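PhiAB6 tailspike (PDB 5JS4) fragments the exopolysaccharide of Acinetobacter baumannii, acting as the trimeric beta-helical tailspike with which the phage probably attacks the capsule of its host. Local coordinates at residues 297-303 with 336-341; 387-393 with 415-421; 524-528 with 538-542; 590-594 with 605-609; 658-664 with 706-712. All blocks are in the same frame, centred on the assembly; numbering follows the deposited sequence.

Contact 1: 297-303 with 336-341; sequences LVGNGCG and TIQNLT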
# COMPACT_ATOMS: atom_id res chain seq x y z
N LEU A 297 27.29 5.52 12.79
CA LEU A 297 27.07 5.98 14.15
C LEU A 297 26.01 5.13 14.84
O LEU A 297 24.87 5.05 14.38
CB LEU A 297 26.64 7.45 14.12
CG LEU A 297 26.41 8.17 15.45
CD1 LEU A 297 27.61 8.07 16.38
CD2 LEU A 297 26.07 9.63 15.18
N VAL A 298 26.41 4.47 15.93
CA VAL A 298 25.51 3.65 16.73
C VAL A 298 25.51 4.20 18.16
O VAL A 298 26.56 4.27 18.81
CB VAL A 298 25.95 2.17 16.73
CG1 VAL A 298 25.01 1.33 17.58
CG2 VAL A 298 26.00 1.64 15.31
N GLY A 299 24.34 4.60 18.63
CA GLY A 299 24.21 5.18 19.96
C GLY A 299 24.04 4.12 21.04
O GLY A 299 24.30 2.94 20.82
N ASN A 300 23.60 4.57 22.21
CA ASN A 300 23.33 3.69 23.34
C ASN A 300 21.86 3.71 23.73
O ASN A 300 21.50 3.54 24.90
CB ASN A 300 24.24 4.03 24.53
CG ASN A 300 24.17 5.50 24.94
OD1 ASN A 300 23.33 6.26 24.47
ND2 ASN A 300 25.07 5.89 25.83
N GLY A 301 21.00 3.91 22.73
CA GLY A 301 19.57 3.82 22.93
C GLY A 301 18.80 4.90 22.19
O GLY A 301 19.29 6.02 22.01
N CYS A 302 17.60 4.53 21.77
CA CYS A 302 16.67 5.43 21.13
C CYS A 302 15.61 5.79 22.17
O CYS A 302 14.71 5.00 22.45
CB CYS A 302 16.04 4.73 19.92
SG CYS A 302 14.75 5.67 19.09
N GLY A 303 15.75 6.97 22.75
CA GLY A 303 14.93 7.36 23.90
C GLY A 303 13.77 8.26 23.53
O GLY A 303 13.61 8.67 22.38
N THR A 336 25.36 3.91 8.24
CA THR A 336 24.54 3.52 9.39
C THR A 336 24.39 4.69 10.35
O THR A 336 25.38 5.30 10.74
CB THR A 336 25.21 2.36 10.14
OG1 THR A 336 25.38 1.24 9.26
CG2 THR A 336 24.38 1.93 11.35
N ILE A 337 23.15 4.99 10.72
CA ILE A 337 22.86 5.78 11.92
C ILE A 337 21.75 5.02 12.64
O ILE A 337 20.66 4.87 12.09
CB ILE A 337 22.38 7.21 11.63
CG1 ILE A 337 23.37 7.94 10.71
CG2 ILE A 337 22.23 7.99 12.94
CD1 ILE A 337 22.89 9.29 10.23
N GLN A 338 22.01 4.54 13.85
CA GLN A 338 21.01 3.72 14.54
C GLN A 338 21.12 3.74 16.05
O GLN A 338 22.18 4.00 16.61
CB GLN A 338 21.06 2.27 14.05
CG GLN A 338 22.34 1.52 14.38
CD GLN A 338 22.28 0.05 13.99
OE1 GLN A 338 21.74 -0.30 12.94
NE2 GLN A 338 22.83 -0.81 14.83
N ASN A 339 19.99 3.46 16.70
CA ASN A 339 19.94 3.23 18.14
C ASN A 339 20.49 4.44 18.89
O ASN A 339 21.31 4.29 19.79
CB ASN A 339 20.74 1.97 18.47
CG ASN A 339 20.57 1.53 19.91
OD1 ASN A 339 19.47 1.53 20.44
ND2 ASN A 339 21.67 1.14 20.55
N LEU A 340 20.03 5.63 18.50
CA LEU A 340 20.70 6.87 18.89
C LEU A 340 19.73 7.94 19.37
O LEU A 340 18.67 8.13 18.79
CB LEU A 340 21.49 7.41 17.70
CG LEU A 340 22.19 8.77 17.88
CD1 LEU A 340 23.29 8.68 18.93
CD2 LEU A 340 22.74 9.24 16.55
N THR A 341 20.13 8.63 20.43
CA THR A 341 19.48 9.84 20.89
C THR A 341 20.51 10.95 20.80
O THR A 341 21.62 10.81 21.31
CB THR A 341 19.00 9.68 22.35
OG1 THR A 341 18.20 8.49 22.45
CG2 THR A 341 18.18 10.88 22.80
O HOH W 1 21.89 7.09 22.17
O HOH W 2 16.81 1.85 22.36
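Leu297 and Leu340 run perpendicular to each other, with CD2 of Leu297 3.6 Å from CD2 of Leu340. With CG anti to the backbone N in both (chi1 -178° and 176°), these methyls meet on the face the two leucines share with Phe354 and Ile315. The other methyl of Leu340, CD1, rests 3.8 Å from CA of Gly299. The backbone of Leu297 belongs to a parallel ladder: its N gives a proton to Thr336 O at 2.8 Å, and its O takes that of Gln338 N. Two successive coils of the parallel beta-helix meet here, as in the pectate lyase-like family, and Asn339 is the corner of the second. The loop after Val298 folds round that corner. Asn339 O accepts Gly301 N at 3.0 Å, the donor standing 48° out of the carbonyl plane, and the amide of Asn339 lies alongside, OD1 3.4 Å from CA of Gly301. Further on, Thr341 OG1 donates to Gly301 O at 2.7 Å and accepts Gly303 N at 2.9 Å; Gln274 of the second subunit also hydrogen-bonds this hydroxyl. A water ties Asn300 OD1 and Gly301 O to Thr341 N, while Asn300 ND2 hydrogen-bonds Gly279 O.

Contact 2: 387-393 with 415-421; sequences FTNAWLY and FHNIYFQ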
# COMPACT_ATOMS: atom_id res chain seq x y z
N PHE A 387 15.30 4.96 5.58
CA PHE A 387 15.15 5.79 6.77
C PHE A 387 13.86 5.38 7.48
O PHE A 387 12.78 5.46 6.89
CB PHE A 387 15.07 7.26 6.33
CG PHE A 387 15.22 8.26 7.44
CD1 PHE A 387 14.18 8.52 8.31
CD2 PHE A 387 16.41 8.96 7.60
CE1 PHE A 387 14.32 9.45 9.33
CE2 PHE A 387 16.56 9.89 8.61
CZ PHE A 387 15.51 10.13 9.48
N THR A 388 13.95 4.93 8.73
CA THR A 388 12.76 4.49 9.45
C THR A 388 12.85 4.67 10.96
O THR A 388 13.94 4.67 11.53
CB THR A 388 12.41 3.01 9.12
OG1 THR A 388 11.08 2.72 9.56
CG2 THR A 388 13.41 2.04 9.78
N ASN A 389 11.69 4.81 11.59
CA ASN A 389 11.56 4.79 13.05
C ASN A 389 12.39 5.90 13.68
O ASN A 389 13.39 5.66 14.35
CB ASN A 389 11.92 3.42 13.63
CG ASN A 389 10.85 2.37 13.38
OD1 ASN A 389 10.28 1.80 14.31
ND2 ASN A 389 10.56 2.12 12.11
N ALA A 390 11.94 7.13 13.46
CA ALA A 390 12.66 8.31 13.89
C ALA A 390 11.71 9.30 14.54
O ALA A 390 10.63 9.56 14.02
CB ALA A 390 13.36 8.96 12.71
N TRP A 391 12.13 9.83 15.68
CA TRP A 391 11.41 10.90 16.36
C TRP A 391 12.25 12.16 16.22
O TRP A 391 13.32 12.27 16.81
CB TRP A 391 11.13 10.52 17.82
CG TRP A 391 10.34 9.23 17.91
CD1 TRP A 391 9.38 8.81 17.04
CD2 TRP A 391 10.46 8.21 18.91
NE1 TRP A 391 8.89 7.59 17.43
CE2 TRP A 391 9.54 7.20 18.57
CE3 TRP A 391 11.26 8.04 20.05
CZ2 TRP A 391 9.39 6.03 19.33
CZ3 TRP A 391 11.11 6.89 20.81
CH2 TRP A 391 10.18 5.90 20.44
N LEU A 392 11.77 13.08 15.39
CA LEU A 392 12.53 14.25 14.97
C LEU A 392 11.84 15.50 15.48
O LEU A 392 10.89 15.99 14.87
CB LEU A 392 12.66 14.26 13.44
CG LEU A 392 13.33 13.02 12.82
CD1 LEU A 392 13.40 13.14 11.31
CD2 LEU A 392 14.71 12.78 13.40
N TYR A 393 12.33 16.01 16.61
CA TYR A 393 11.65 17.06 17.36
C TYR A 393 12.42 18.38 17.34
O TYR A 393 13.64 18.40 17.49
CB TYR A 393 11.44 16.63 18.81
CG TYR A 393 10.27 15.70 19.08
CD1 TYR A 393 10.03 14.57 18.30
CD2 TYR A 393 9.41 15.94 20.16
CE1 TYR A 393 8.97 13.72 18.57
CE2 TYR A 393 8.35 15.09 20.44
CZ TYR A 393 8.13 13.98 19.63
OH TYR A 393 7.08 13.13 19.89
N PHE A 415 11.12 6.37 3.51
CA PHE A 415 10.94 7.20 4.69
C PHE A 415 9.69 6.73 5.42
O PHE A 415 8.58 7.05 5.01
CB PHE A 415 10.84 8.67 4.28
CG PHE A 415 12.09 9.18 3.63
CD1 PHE A 415 13.15 9.64 4.40
CD2 PHE A 415 12.23 9.17 2.25
CE1 PHE A 415 14.31 10.09 3.81
CE2 PHE A 415 13.39 9.62 1.65
CZ PHE A 415 14.43 10.08 2.44
N HIS A 416 9.89 5.93 6.47
CA HIS A 416 8.79 5.28 7.18
C HIS A 416 8.83 5.55 8.67
O HIS A 416 9.90 5.67 9.25
CB HIS A 416 8.86 3.76 7.00
CG HIS A 416 8.70 3.30 5.58
ND1 HIS A 416 9.12 2.05 5.16
CD2 HIS A 416 8.17 3.90 4.49
CE1 HIS A 416 8.85 1.91 3.87
NE2 HIS A 416 8.27 3.02 3.45
N ASN A 417 7.65 5.60 9.29
CA ASN A 417 7.55 5.66 10.75
C ASN A 417 8.34 6.84 11.32
O ASN A 417 9.17 6.66 12.21
CB ASN A 417 8.04 4.35 11.40
CG ASN A 417 7.31 3.10 10.91
OD1 ASN A 417 7.79 1.98 11.10
ND2 ASN A 417 6.14 3.27 10.31
N ILE A 418 8.09 8.03 10.79
CA ILE A 418 8.78 9.24 11.25
C ILE A 418 7.78 10.19 11.90
O ILE A 418 6.75 10.52 11.31
CB ILE A 418 9.51 9.99 10.12
CG1 ILE A 418 10.36 9.03 9.28
CG2 ILE A 418 10.38 11.09 10.72
CD1 ILE A 418 10.92 9.66 8.02
N TYR A 419 8.12 10.62 13.11
CA TYR A 419 7.34 11.58 13.88
C TYR A 419 8.08 12.91 13.87
O TYR A 419 9.10 13.05 14.56
CB TYR A 419 7.18 11.06 15.31
CG TYR A 419 6.04 11.61 16.15
CD1 TYR A 419 5.47 12.86 15.91
CD2 TYR A 419 5.55 10.87 17.21
CE1 TYR A 419 4.44 13.34 16.70
CE2 TYR A 419 4.52 11.34 18.01
CZ TYR A 419 3.97 12.57 17.75
OH TYR A 419 2.95 13.02 18.56
N PHE A 420 7.60 13.86 13.08
CA PHE A 420 8.12 15.23 13.08
C PHE A 420 7.26 16.07 14.01
O PHE A 420 6.06 16.22 13.77
CB PHE A 420 8.05 15.84 11.67
CG PHE A 420 8.83 15.10 10.61
CD1 PHE A 420 10.15 15.42 10.34
CD2 PHE A 420 8.21 14.13 9.82
CE1 PHE A 420 10.85 14.77 9.34
CE2 PHE A 420 8.90 13.48 8.82
CZ PHE A 420 10.23 13.80 8.58
N GLN A 421 7.85 16.64 15.06
CA GLN A 421 7.08 17.44 16.02
C GLN A 421 7.74 18.77 16.36
O GLN A 421 8.94 18.84 16.65
CB GLN A 421 6.83 16.66 17.32
CG GLN A 421 5.86 17.37 18.27
CD GLN A 421 5.40 16.52 19.44
OE1 GLN A 421 5.09 15.33 19.28
NE2 GLN A 421 5.34 17.12 20.62
O HOH W 3 8.49 -0.45 13.30
O HOH W 4 7.54 7.19 14.75
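Tyr393 lies flat over Gln421, whose CB stands 3.6 Å from the ring centroid, almost on the normal: a CH-pi contact. The same tyrosine turns its edge to the face of Tyr419, with the planes at 58°, and its OH sits above the rim of that ring, 3.6 Å from Tyr419 CE2. The torsions bring the rings together: Tyr393 has CG beside its backbone N (chi1 -81°) and Tyr419 has CG beside its carbonyl carbon (chi1 -159°). The side chains directed to the other side of the strands, before and after the corner of this beta-helix ladder (Phe387, Ala390, Leu392 and Phe415, Ile418, Phe420), are all apolar. Ile418 CD1 comes obliquely to the Phe387 ring, 3.5 Å from Phe387 CD1, the two side chains perpendicular. Leu392 runs alongside Phe420, with Leu392 CD1 3.6 Å from Phe420 CE1. Ile418 CG2 lies over one face of the Phe420 ring, toward its rim. At the corner, Asn389 ND2 donates in its own amide plane to Thr388 OG1 at 2.7 Å and makes a weak bond to Asn417 OD1 at 3.0 Å. The chemistry thus divides by face: hydrocarbon fills the inside of the coil, whereas the tyrosine hydroxyls find polar partners outside it, Tyr393 OH with Tyr360 of the second subunit and Tyr419 OH with Glu445.

Contact 3: 524-528 with 538-542; sequences AEGIS and MLMLP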
# COMPACT_ATOMS: atom_id res chain seq x y z
N ALA A 524 -10.47 6.20 1.74
CA ALA A 524 -11.90 6.19 2.02
C ALA A 524 -12.62 7.41 1.45
O ALA A 524 -13.84 7.39 1.31
CB ALA A 524 -12.15 6.08 3.51
N GLU A 525 -11.87 8.46 1.13
CA GLU A 525 -12.42 9.68 0.51
C GLU A 525 -12.79 9.48 -0.95
O GLU A 525 -13.58 10.24 -1.50
CB GLU A 525 -11.41 10.83 0.59
CG GLU A 525 -10.96 11.22 1.98
CD GLU A 525 -10.00 12.40 1.96
OE1 GLU A 525 -9.00 12.36 1.20
OE2 GLU A 525 -10.22 13.37 2.72
N GLY A 526 -12.20 8.48 -1.60
CA GLY A 526 -12.44 8.24 -3.01
C GLY A 526 -11.28 7.56 -3.71
O GLY A 526 -10.18 7.45 -3.16
N ILE A 527 -11.56 7.09 -4.92
CA ILE A 527 -10.55 6.49 -5.78
C ILE A 527 -10.48 7.37 -7.02
O ILE A 527 -11.46 7.48 -7.75
CB ILE A 527 -10.97 5.07 -6.19
CG1 ILE A 527 -11.13 4.18 -4.95
CG2 ILE A 527 -9.95 4.47 -7.16
CD1 ILE A 527 -12.13 3.06 -5.15
N SER A 528 -9.34 8.01 -7.26
CA SER A 528 -9.23 8.94 -8.37
C SER A 528 -7.91 8.84 -9.08
O SER A 528 -6.95 8.25 -8.58
CB SER A 528 -9.41 10.38 -7.88
OG SER A 528 -8.26 10.81 -7.16
N MET A 538 -10.85 11.28 -13.16
CA MET A 538 -11.96 10.39 -12.83
C MET A 538 -11.91 10.06 -11.35
O MET A 538 -10.84 9.88 -10.79
CB MET A 538 -11.90 9.09 -13.64
CG MET A 538 -12.41 9.21 -15.07
SD MET A 538 -14.10 9.82 -15.27
CE MET A 538 -15.03 8.62 -14.33
N LEU A 539 -13.10 9.99 -10.75
CA LEU A 539 -13.27 9.73 -9.33
C LEU A 539 -14.40 8.72 -9.14
O LEU A 539 -15.48 8.89 -9.70
CB LEU A 539 -13.61 11.04 -8.62
CG LEU A 539 -14.13 11.01 -7.18
CD1 LEU A 539 -13.12 10.38 -6.24
CD2 LEU A 539 -14.48 12.41 -6.73
N MET A 540 -14.13 7.65 -8.39
CA MET A 540 -15.16 6.69 -7.99
C MET A 540 -15.45 6.87 -6.50
O MET A 540 -14.54 6.92 -5.67
CB MET A 540 -14.77 5.23 -8.30
CG MET A 540 -15.92 4.26 -8.07
SD MET A 540 -15.76 2.59 -8.76
CE MET A 540 -14.95 1.75 -7.40
N LEU A 541 -16.75 6.98 -6.19
CA LEU A 541 -17.26 7.14 -4.83
C LEU A 541 -18.36 6.10 -4.62
O LEU A 541 -18.78 5.44 -5.57
CB LEU A 541 -17.85 8.54 -4.67
CG LEU A 541 -16.83 9.67 -4.68
CD1 LEU A 541 -17.53 11.00 -4.90
CD2 LEU A 541 -16.03 9.69 -3.39
N PRO A 542 -18.86 5.96 -3.38
CA PRO A 542 -19.95 5.00 -3.18
C PRO A 542 -21.17 5.24 -4.08
O PRO A 542 -21.86 4.30 -4.43
CB PRO A 542 -20.30 5.18 -1.71
CG PRO A 542 -18.99 5.54 -1.09
CD PRO A 542 -18.33 6.45 -2.10
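Gly526-Ser528 and Met538-Leu541 run antiparallel, their strand axes 157° apart and 4.6 Å from each other at closest. Ile527 and Met540 form the hydrogen-bonded pair: Ile527 N reaches Met540 O at 3.1 Å and Met540 N reaches Ile527 O at 2.8 Å. Ser528 and Leu539 follow as the non-hydrogen-bonded pair, where Ser528 CA approaches Met538 O to 3.1 Å. Here the parallel coils have given way to an antiparallel meander, and strands 526-530 and 537-541 make a beta hairpin within it. Ile527 and Met540 run alongside each other, out from the same face; the methionine bends at its last torsion (chi3 89°) and lays CE 3.8 Å from Ile527 CD1. On the other flank Leu539 CD1 and Leu541 CD2 both rest against CA of Gly526, each at 3.9 Å, and Leu541 CD2 also presses on Glu525 O at 3.1 Å, a tight fit. Ile527 packs on Ile527 of both other subunits, and Met540 on Met538 of the second.

Contact 4: 590-594 with 605-609; sequences SRKWG and AFYAP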
# COMPACT_ATOMS: atom_id res chain seq x y z
N SER A 590 -26.64 1.86 -35.72
CA SER A 590 -27.74 1.39 -34.86
C SER A 590 -27.53 1.74 -33.40
O SER A 590 -26.46 1.52 -32.85
CB SER A 590 -27.87 -0.13 -34.99
OG SER A 590 -28.93 -0.63 -34.19
N ARG A 591 -28.58 2.27 -32.77
CA ARG A 591 -28.61 2.48 -31.33
C ARG A 591 -29.86 1.82 -30.77
O ARG A 591 -30.98 2.21 -31.10
CB ARG A 591 -28.59 3.97 -30.98
CG ARG A 591 -28.41 4.27 -29.50
CD ARG A 591 -26.98 4.00 -29.07
NE ARG A 591 -26.67 4.34 -27.68
CZ ARG A 591 -26.55 3.48 -26.67
NH1 ARG A 591 -26.79 2.18 -26.84
NH2 ARG A 591 -26.20 3.92 -25.47
N LYS A 592 -29.64 0.80 -29.93
CA LYS A 592 -30.73 0.02 -29.33
C LYS A 592 -30.38 -0.36 -27.90
O LYS A 592 -29.21 -0.35 -27.51
CB LYS A 592 -30.97 -1.27 -30.12
CG LYS A 592 -31.45 -1.10 -31.54
CD LYS A 592 -31.38 -2.40 -32.33
CE LYS A 592 -32.30 -3.47 -31.78
NZ LYS A 592 -32.31 -4.67 -32.66
N TRP A 593 -31.42 -0.72 -27.14
CA TRP A 593 -31.27 -1.30 -25.81
C TRP A 593 -32.10 -2.57 -25.78
O TRP A 593 -33.30 -2.53 -26.04
CB TRP A 593 -31.72 -0.32 -24.73
CG TRP A 593 -30.85 0.89 -24.68
CD1 TRP A 593 -29.77 1.09 -23.87
CD2 TRP A 593 -30.96 2.04 -25.51
NE1 TRP A 593 -29.21 2.33 -24.14
CE2 TRP A 593 -29.92 2.93 -25.14
CE3 TRP A 593 -31.84 2.42 -26.53
CZ2 TRP A 593 -29.74 4.16 -25.76
CZ3 TRP A 593 -31.66 3.65 -27.15
CH2 TRP A 593 -30.61 4.51 -26.76
N GLY A 594 -31.45 -3.69 -25.51
CA GLY A 594 -32.12 -4.98 -25.52
C GLY A 594 -33.04 -5.17 -24.33
O GLY A 594 -32.88 -4.54 -23.28
N ALA A 605 -36.45 -5.04 -27.98
CA ALA A 605 -35.55 -3.90 -27.97
C ALA A 605 -36.28 -2.57 -27.97
O ALA A 605 -37.41 -2.46 -28.44
CB ALA A 605 -34.61 -3.96 -29.17
N PHE A 606 -35.57 -1.58 -27.43
CA PHE A 606 -35.95 -0.19 -27.45
C PHE A 606 -34.99 0.51 -28.42
O PHE A 606 -33.81 0.16 -28.48
CB PHE A 606 -35.81 0.39 -26.05
CG PHE A 606 -36.53 -0.41 -24.99
CD1 PHE A 606 -37.92 -0.45 -24.98
CD2 PHE A 606 -35.83 -1.12 -24.03
CE1 PHE A 606 -38.59 -1.19 -24.02
CE2 PHE A 606 -36.50 -1.85 -23.06
CZ PHE A 606 -37.88 -1.88 -23.06
N TYR A 607 -35.51 1.50 -29.16
CA TYR A 607 -34.81 2.08 -30.31
C TYR A 607 -34.64 3.59 -30.19
O TYR A 607 -35.57 4.29 -29.79
CB TYR A 607 -35.59 1.80 -31.60
CG TYR A 607 -35.67 0.33 -31.93
CD1 TYR A 607 -36.49 -0.52 -31.21
CD2 TYR A 607 -34.91 -0.20 -32.97
CE1 TYR A 607 -36.56 -1.87 -31.50
CE2 TYR A 607 -34.98 -1.55 -33.27
CZ TYR A 607 -35.81 -2.38 -32.53
OH TYR A 607 -35.88 -3.73 -32.80
N ALA A 608 -33.46 4.07 -30.58
CA ALA A 608 -33.23 5.50 -30.80
C ALA A 608 -32.98 5.67 -32.30
O ALA A 608 -31.86 5.47 -32.76
CB ALA A 608 -32.05 5.99 -29.99
N PRO A 609 -34.03 6.01 -33.07
CA PRO A 609 -33.86 6.06 -34.53
C PRO A 609 -33.07 7.26 -35.01
O PRO A 609 -32.92 8.25 -34.29
CB PRO A 609 -35.30 6.16 -35.04
CG PRO A 609 -36.02 6.86 -33.95
CD PRO A 609 -35.40 6.36 -32.67
O HOH W 5 -30.87 3.47 -34.42
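A beta hairpin, strands 591-597 and 602-615, of the antiparallel sheet that runs from 566-573 to 654-661 holds this contact, with Trp593 facing Phe606 as a hydrogen-bonded pair. Trp593 N donates to Phe606 O at 2.9 Å and Phe606 N returns the bond to Trp593 O at 2.8 Å; further along, Ala608 N binds Arg591 O almost straight (175°). A water carries the ladder one step on, between Arg591 N and Ala608 O. The indole sends its six-membered ring back along the hairpin and receives Ala608 CB at its edge, in plane, 3.7 Å from Trp593 CZ3. One face of that indole is covered by the guanidinium of Arg591, whose NH1 also forms a salt bridge with Asp584. On the opposite face of the sheet Lys592 runs beside Tyr607. The lysine bends at chi3 (64°), bringing CE to 3.6 Å from Tyr607 CE2 and 3.5 Å from Ala605 CB. Both polar ends then meet the chain terminus: Lys592 NZ makes a salt bridge to Ser719 OXT, and Tyr607 OH hydrogen-bonds Ser719 O, so the terminal carboxylate is probably held by both. Trp593 meets Trp593 of each other subunit edge-to-face and takes a cation-pi contact from Arg591 of the third, while within the chain the hairpin is flanked by strand 579-586 beside 591-597 and by strand 708-715 beside 602-615.

Contact 5: 658-664 with 706-712; sequences SPLMGSR and VDPHRFT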
# COMPACT_ATOMS: atom_id res chain seq x y z
N SER A 658 -44.63 14.69 -39.56
CA SER A 658 -45.75 15.58 -39.79
C SER A 658 -45.42 16.64 -40.83
O SER A 658 -44.36 17.25 -40.74
CB SER A 658 -46.06 16.27 -38.47
OG SER A 658 -46.15 15.31 -37.44
N PRO A 659 -46.31 16.88 -41.81
CA PRO A 659 -45.97 17.88 -42.82
C PRO A 659 -46.38 19.31 -42.44
O PRO A 659 -47.47 19.53 -41.92
CB PRO A 659 -46.78 17.43 -44.03
CG PRO A 659 -48.00 16.82 -43.44
CD PRO A 659 -47.55 16.17 -42.16
N LEU A 660 -45.48 20.25 -42.71
CA LEU A 660 -45.78 21.67 -42.70
C LEU A 660 -46.03 22.05 -44.15
O LEU A 660 -45.10 22.00 -44.97
CB LEU A 660 -44.59 22.45 -42.14
CG LEU A 660 -44.35 22.31 -40.64
CD1 LEU A 660 -42.90 22.57 -40.26
CD2 LEU A 660 -45.27 23.24 -39.86
N MET A 661 -47.27 22.40 -44.47
CA MET A 661 -47.68 22.68 -45.85
C MET A 661 -47.66 24.17 -46.15
O MET A 661 -47.95 24.99 -45.28
CB MET A 661 -49.08 22.14 -46.09
CG MET A 661 -49.23 20.65 -45.82
SD MET A 661 -48.17 19.59 -46.82
CE MET A 661 -48.84 19.87 -48.45
N GLY A 662 -47.30 24.51 -47.39
CA GLY A 662 -47.49 25.87 -47.92
C GLY A 662 -46.44 26.91 -47.55
O GLY A 662 -46.16 27.82 -48.34
N SER A 663 -45.88 26.79 -46.35
CA SER A 663 -44.86 27.72 -45.87
C SER A 663 -44.09 27.06 -44.74
O SER A 663 -44.48 25.99 -44.27
CB SER A 663 -45.50 29.00 -45.34
OG SER A 663 -46.21 28.73 -44.15
N ARG A 664 -43.01 27.69 -44.31
CA ARG A 664 -42.20 27.12 -43.24
C ARG A 664 -43.00 27.05 -41.93
O ARG A 664 -42.89 26.08 -41.19
CB ARG A 664 -40.92 27.93 -43.03
CG ARG A 664 -39.79 27.08 -42.48
CD ARG A 664 -38.57 27.91 -42.13
NE ARG A 664 -37.37 27.09 -42.17
CZ ARG A 664 -36.13 27.57 -42.12
NH1 ARG A 664 -35.90 28.88 -41.99
NH2 ARG A 664 -35.11 26.73 -42.20
N VAL A 706 -48.58 16.37 -53.70
CA VAL A 706 -48.38 17.72 -53.15
C VAL A 706 -47.03 17.82 -52.46
O VAL A 706 -46.50 16.83 -51.98
CB VAL A 706 -49.47 18.10 -52.11
CG1 VAL A 706 -50.82 18.27 -52.78
CG2 VAL A 706 -49.53 17.09 -50.97
N ASP A 707 -46.49 19.04 -52.40
CA ASP A 707 -45.17 19.28 -51.82
C ASP A 707 -45.25 19.97 -50.47
O ASP A 707 -45.56 21.16 -50.40
CB ASP A 707 -44.35 20.16 -52.77
CG ASP A 707 -43.93 19.42 -54.02
OD1 ASP A 707 -43.37 18.32 -53.88
OD2 ASP A 707 -44.17 19.94 -55.13
N PRO A 708 -44.93 19.25 -49.38
CA PRO A 708 -44.78 19.95 -48.11
C PRO A 708 -43.60 20.92 -48.16
O PRO A 708 -42.68 20.74 -48.96
CB PRO A 708 -44.49 18.82 -47.11
CG PRO A 708 -44.97 17.57 -47.77
CD PRO A 708 -44.74 17.79 -49.23
N HIS A 709 -43.65 21.95 -47.33
CA HIS A 709 -42.51 22.84 -47.16
C HIS A 709 -41.44 22.17 -46.31
O HIS A 709 -40.24 22.32 -46.56
CB HIS A 709 -42.96 24.13 -46.49
CG HIS A 709 -42.02 25.27 -46.69
ND1 HIS A 709 -40.86 25.41 -45.96
CD2 HIS A 709 -42.07 26.32 -47.53
CE1 HIS A 709 -40.24 26.51 -46.35
NE2 HIS A 709 -40.95 27.08 -47.30
N ARG A 710 -41.88 21.41 -45.30
CA ARG A 710 -40.98 20.80 -44.34
C ARG A 710 -41.64 19.55 -43.78
O ARG A 710 -42.84 19.54 -43.53
CB ARG A 710 -40.64 21.80 -43.22
CG ARG A 710 -39.84 21.24 -42.05
CD ARG A 710 -39.44 22.35 -41.09
NE ARG A 710 -38.76 21.84 -39.90
CZ ARG A 710 -37.51 22.12 -39.53
NH1 ARG A 710 -36.73 22.93 -40.24
NH2 ARG A 710 -37.03 21.58 -38.41
N PHE A 711 -40.85 18.49 -43.61
CA PHE A 711 -41.32 17.29 -42.93
C PHE A 711 -40.16 16.47 -42.40
O PHE A 711 -39.04 16.56 -42.90
CB PHE A 711 -42.22 16.43 -43.85
CG PHE A 711 -41.49 15.79 -45.01
CD1 PHE A 711 -41.34 16.47 -46.20
CD2 PHE A 711 -40.98 14.50 -44.90
CE1 PHE A 711 -40.68 15.89 -47.27
CE2 PHE A 711 -40.32 13.91 -45.97
CZ PHE A 711 -40.17 14.61 -47.16
N THR A 712 -40.46 15.66 -41.40
CA THR A 712 -39.50 14.82 -40.71
C THR A 712 -39.69 13.36 -41.13
O THR A 712 -40.80 12.95 -41.44
CB THR A 712 -39.72 14.93 -39.19
OG1 THR A 712 -39.46 16.28 -38.78
CG2 THR A 712 -38.85 13.97 -38.40
O HOH W 6 -47.29 22.95 -49.70
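Leu660 O accepts from two successive backbone amides, His709 N at 2.8 Å and Arg710 N at 3.3 Å. The first donor sits nearly along the C=O axis but with a bent N-H (138°); the second approaches in the carbonyl plane, on a lone pair. Leu660 N completes the pair by donating to Arg710 O at 2.9 Å. The extra residue, His709, points toward 658-664, and one face of its ring lies against the backbone of Ser663 and Arg664. Leu660 and Arg710 run side by side, CD1 of Leu660 3.6 Å from CD of Arg710. Arg710 is extended to NE, and its guanidinium, like that of Arg664, forms a salt bridge with Asp615, which sets the two arginines round a shared carboxylate. Met661 folds back at chi2 and chi3 (-60° and -66°): SD rests 3.8 Å from Pro708 CB, and CE touches Val706 CG2 at 3.8 Å. Beyond, a water joins Gly662 N to Asp707 O. Arg710 NH2 goes on to Asn651 and Gly652 of the second subunit. Two residues facing one across an antiparallel pair make a classic beta bulge, here where strands 654-661 and 708-715 meet at one end of their six-stranded sheet.

The five contacts follow the chain in order, contact 1 closing before contact 2 opens and so on to contact 5, and mark out much of the length of the spike: the centres of contacts 1 and 5 lie about 93 Å apart. Contacts 1 and 2 belong to the parallel beta-helix, centres about 13 Å apart, and touch where Gly303 O comes 3.4 Å from Trp391 CE3. Contact 3, about 30 Å from contact 2 between centres, sits where the coils have passed into antiparallel strands. Contacts 4 and 5, centres about 28 Å apart, share the antiparallel sheet from 566-573 to 654-661 through its neighbouring strands 602-615 and 708-715. All five reach the second subunit, so subunits meet at points spread along this span.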